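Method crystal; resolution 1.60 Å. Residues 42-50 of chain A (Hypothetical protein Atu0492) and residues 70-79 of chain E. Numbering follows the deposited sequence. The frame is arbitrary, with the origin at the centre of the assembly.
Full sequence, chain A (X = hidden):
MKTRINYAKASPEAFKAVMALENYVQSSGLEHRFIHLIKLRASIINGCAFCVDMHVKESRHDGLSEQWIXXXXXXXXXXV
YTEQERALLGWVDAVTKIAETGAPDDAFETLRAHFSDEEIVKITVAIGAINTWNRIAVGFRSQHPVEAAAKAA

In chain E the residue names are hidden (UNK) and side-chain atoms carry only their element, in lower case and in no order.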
# COMPACT_ATOMS: atom_id res chain seq x y z
N ALA A 42 -7.66 -17.24 4.81
CA ALA A 42 -6.24 -16.95 4.60
C ALA A 42 -5.85 -17.23 3.15
O ALA A 42 -5.08 -16.47 2.54
CB ALA A 42 -5.36 -17.75 5.58
N SER A 43 -6.38 -18.32 2.60
CA SER A 43 -6.09 -18.67 1.20
C SER A 43 -6.58 -17.60 0.22
O SER A 43 -5.88 -17.29 -0.76
CB SER A 43 -6.68 -20.04 0.86
OG SER A 43 -6.08 -21.04 1.67
N ILE A 44 -7.75 -17.03 0.48
CA ILE A 44 -8.26 -15.95 -0.36
C ILE A 44 -7.30 -14.74 -0.27
O ILE A 44 -6.88 -14.18 -1.29
CB ILE A 44 -9.68 -15.56 0.03
CG1 ILE A 44 -10.65 -16.69 -0.35
CG2 ILE A 44 -10.11 -14.28 -0.68
CD1 ILE A 44 -12.02 -16.58 0.35
N ILE A 45 -6.93 -14.36 0.95
CA ILE A 45 -6.05 -13.20 1.12
C ILE A 45 -4.76 -13.39 0.36
O ILE A 45 -4.25 -12.48 -0.32
CB ILE A 45 -5.73 -12.97 2.61
CG1 ILE A 45 -7.00 -12.56 3.35
CG2 ILE A 45 -4.64 -11.92 2.77
CD1 ILE A 45 -6.84 -12.52 4.86
N ASN A 46 -4.21 -14.61 0.48
CA ASN A 46 -2.92 -14.91 -0.12
C ASN A 46 -2.96 -15.22 -1.62
O ASN A 46 -1.91 -15.48 -2.20
CB ASN A 46 -2.24 -16.05 0.63
CG ASN A 46 -1.72 -15.61 1.97
OD1 ASN A 46 -1.35 -14.44 2.16
ND2 ASN A 46 -1.70 -16.53 2.92
N GLY A 47 -4.15 -15.21 -2.21
CA GLY A 47 -4.28 -15.40 -3.66
C GLY A 47 -4.06 -16.85 -4.09
O GLY A 47 -3.76 -17.13 -5.26
N CYS A 48 -4.23 -17.78 -3.16
CA CYS A 48 -3.90 -19.18 -3.44
C CYS A 48 -5.10 -19.95 -3.98
O CYS A 48 -5.93 -20.47 -3.20
CB CYS A 48 -3.34 -19.86 -2.19
SG CYS A 48 -2.70 -21.51 -2.60
N ALA A 49 -5.22 -20.01 -5.30
CA ALA A 49 -6.32 -20.73 -5.95
C ALA A 49 -6.30 -22.21 -5.60
O ALA A 49 -7.36 -22.82 -5.36
CB ALA A 49 -6.27 -20.55 -7.46
N PHE A 50 -5.11 -22.80 -5.56
CA PHE A 50 -4.95 -24.20 -5.21
C PHE A 50 -5.64 -24.49 -3.87
O PHE A 50 -6.43 -25.43 -3.76
CB PHE A 50 -3.47 -24.60 -5.14
CG PHE A 50 -3.25 -26.06 -4.90
CD1 PHE A 50 -3.33 -26.97 -5.94
CD2 PHE A 50 -2.94 -26.52 -3.62
CE1 PHE A 50 -3.11 -28.33 -5.72
CE2 PHE A 50 -2.71 -27.88 -3.39
CZ PHE A 50 -2.80 -28.78 -4.45
N UNK E 70 -16.56 -19.64 -7.35
CA UNK E 70 -15.81 -19.71 -6.08
C UNK E 70 -14.36 -19.21 -6.22
O UNK E 70 -13.79 -18.69 -5.25
c UNK E 70 -15.78 -21.14 -5.49
c UNK E 70 -17.19 -21.78 -5.28
n UNK E 70 -18.21 -20.98 -4.99
o UNK E 70 -17.33 -23.01 -5.37
N UNK E 71 -13.78 -19.38 -7.40
CA UNK E 71 -12.35 -19.07 -7.63
C UNK E 71 -12.09 -17.64 -8.12
O UNK E 71 -10.92 -17.26 -8.36
c UNK E 71 -11.73 -20.09 -8.59
c UNK E 71 -10.05 -21.19 -7.01
c UNK E 71 -11.22 -21.42 -7.98
c UNK E 71 -12.32 -22.19 -7.28
N UNK E 72 -13.15 -16.85 -8.26
CA UNK E 72 -13.02 -15.52 -8.85
C UNK E 72 -12.19 -14.59 -7.97
O UNK E 72 -11.55 -13.65 -8.47
c UNK E 72 -14.36 -13.74 -10.07
s UNK E 72 -13.99 -14.18 -11.81
c UNK E 72 -15.45 -15.12 -12.34
c UNK E 72 -14.39 -14.91 -9.12
N UNK E 73 -12.21 -14.83 -6.67
CA UNK E 73 -11.41 -14.03 -5.74
C UNK E 73 -9.90 -14.23 -5.92
O UNK E 73 -9.10 -13.40 -5.48
c UNK E 73 -11.80 -14.36 -4.31
o UNK E 73 -11.49 -15.72 -4.02
N UNK E 74 -9.52 -15.34 -6.57
CA UNK E 74 -8.13 -15.74 -6.68
C UNK E 74 -7.82 -16.22 -8.10
O UNK E 74 -7.02 -17.15 -8.29
c UNK E 74 -8.68 -18.03 -5.73
c UNK E 74 -7.83 -16.22 -4.22
c UNK E 74 -7.76 -16.82 -5.62
N UNK E 75 -8.40 -15.53 -9.08
CA UNK E 75 -8.39 -15.99 -10.47
C UNK E 75 -6.99 -16.15 -11.08
O UNK E 75 -6.80 -17.02 -11.94
c UNK E 75 -8.80 -12.57 -10.78
c UNK E 75 -7.37 -11.96 -12.39
c UNK E 75 -6.26 -13.30 -14.52
n UNK E 75 -8.05 -11.53 -11.28
c UNK E 75 -8.61 -13.70 -11.55
c UNK E 75 -7.70 -13.32 -12.60
c UNK E 75 -6.51 -11.26 -13.24
c UNK E 75 -5.96 -11.95 -14.30
c UNK E 75 -7.13 -14.00 -13.68
c UNK E 75 -9.23 -15.06 -11.34
N UNK E 76 -6.02 -15.33 -10.66
CA UNK E 76 -4.71 -15.33 -11.32
C UNK E 76 -4.05 -16.69 -11.27
O UNK E 76 -3.31 -17.06 -12.18
c UNK E 76 -2.92 -11.92 -10.96
c UNK E 76 -3.76 -14.28 -10.73
n UNK E 76 -2.41 -10.97 -13.59
c UNK E 76 -3.09 -10.21 -12.74
c UNK E 76 -4.12 -12.86 -11.04
n UNK E 76 -3.32 -10.63 -11.49
n UNK E 76 -3.53 -9.02 -13.12
N UNK E 77 -4.29 -17.43 -10.19
CA UNK E 77 -3.64 -18.73 -9.97
C UNK E 77 -4.55 -19.91 -10.30
O UNK E 77 -4.17 -21.06 -10.07
o UNK E 77 -0.64 -19.64 -9.76
o UNK E 77 0.00 -17.54 -9.74
c UNK E 77 -0.73 -18.46 -9.33
c UNK E 77 -3.11 -18.85 -8.53
c UNK E 77 -1.80 -18.12 -8.28
N UNK E 78 -5.74 -19.62 -10.85
CA UNK E 78 -6.71 -20.70 -11.16
C UNK E 78 -6.73 -21.05 -12.64
O UNK E 78 -6.91 -20.17 -13.48
o UNK E 78 -9.05 -21.31 -11.14
c UNK E 78 -8.12 -20.31 -10.73
N UNK E 79 -6.58 -22.35 -12.96
CA UNK E 79 -6.70 -22.75 -14.37
C UNK E 79 -8.14 -22.83 -14.91
O UNK E 79 -8.33 -23.22 -16.07
c UNK E 79 -6.21 -23.48 -12.08
c UNK E 79 -6.03 -24.14 -14.39
c UNK E 79 -6.16 -24.67 -13.01
O HOH W 1 -7.74 -12.39 -3.19

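Position 70 of chain E carries four side-chain atoms: two carbons, the second bearing one oxygen and one nitrogen. That is a short amide, Asn70(E), and it makes no contact with the chain A stretch.

Position 71 has four carbons forked at the second, the pattern of leucine. Its CA-to-CB bond runs sideways, yet one tip of the fork comes nearer to chain A. In Leu71(E) that tip is CD1, 3.6 Å from Ala49(A) O and 3.9 Å from Ala49(A) CB, so a buried branch packs against one small residue.

At position 72 two carbons, a sulfur and a last carbon follow one another without a branch: Met72(E), out of reach of the chain A stretch.

Position 73 has one carbon and one oxygen, hence Ser73(E). It points toward chain A, where its OG lies 3.9 Å from Ile44(A) CG1, a plain contact. Its backbone does more: water 1 donates to Ser73(E) O at 2.8 Å and to Ile44(A) O at 2.7 Å, tying two carbonyls that could not bond to each other.

Position 74 shows three carbons, the first carrying the other two, and no oxygen: a beta-branched aliphatic side chain, Val74(E). It points toward the end of the chain A helix. Its CG1 sits 3.7 Å from Ile44(A) O and 3.7 Å from Gly47(A) CA, while CG2 meets Ala49(A) CB at 3.9 Å. The two methyls thus touch the helix end and the alanine beyond it.

Position 75 holds one carbon and then fused five- and six-membered rings with eight carbons and one nitrogen, which only tryptophan provides. Trp75(E) points away and does not touch the chain A stretch.

Position 76 runs through three carbons and a nitrogen to a carbon bearing two more nitrogens. This guanidinium marks Arg76(E), whose end leads away.

Position 77 has three carbons, the third with two oxygens, so a carboxylate: Glu77(E). It starts toward chain A, with CB 3.7 Å from Ala49(A) CB and CG 3.7 Å from Gly47(A) O, but its charged end leads away. The apolar CB and CG of the stem make the contact.

Position 78, one carbon and one oxygen, is Ser78(E). Its CB lies 3.8 Å from Ala49(A) CB, and its backbone N is 3.6 Å from that same methyl.

Position 79 closes three carbons onto its own backbone nitrogen: Pro79(E), without contact here.

The contact works by close fit, with no direct hydrogen bond between the stretches. Gly47(A), at positive phi, ends the helix in a Schellman motif, with Gly47(A) N hydrogen-bonded to Ile44(A) O at 3.1 Å and Cys48(A) N to Ser43(A) O at 3.0 Å. Val74(E) packs on this turn. Just beyond, the methyl of Ala49(A) points toward the chain E backbone, its CB 3.4 Å from Glu77(E) C. For a designer, the rule is a small residue pressed close to backbone, a valine on a helix end, and one water linking two backbone carbonyls.

Chain E (70-79) NLMSVWRESP
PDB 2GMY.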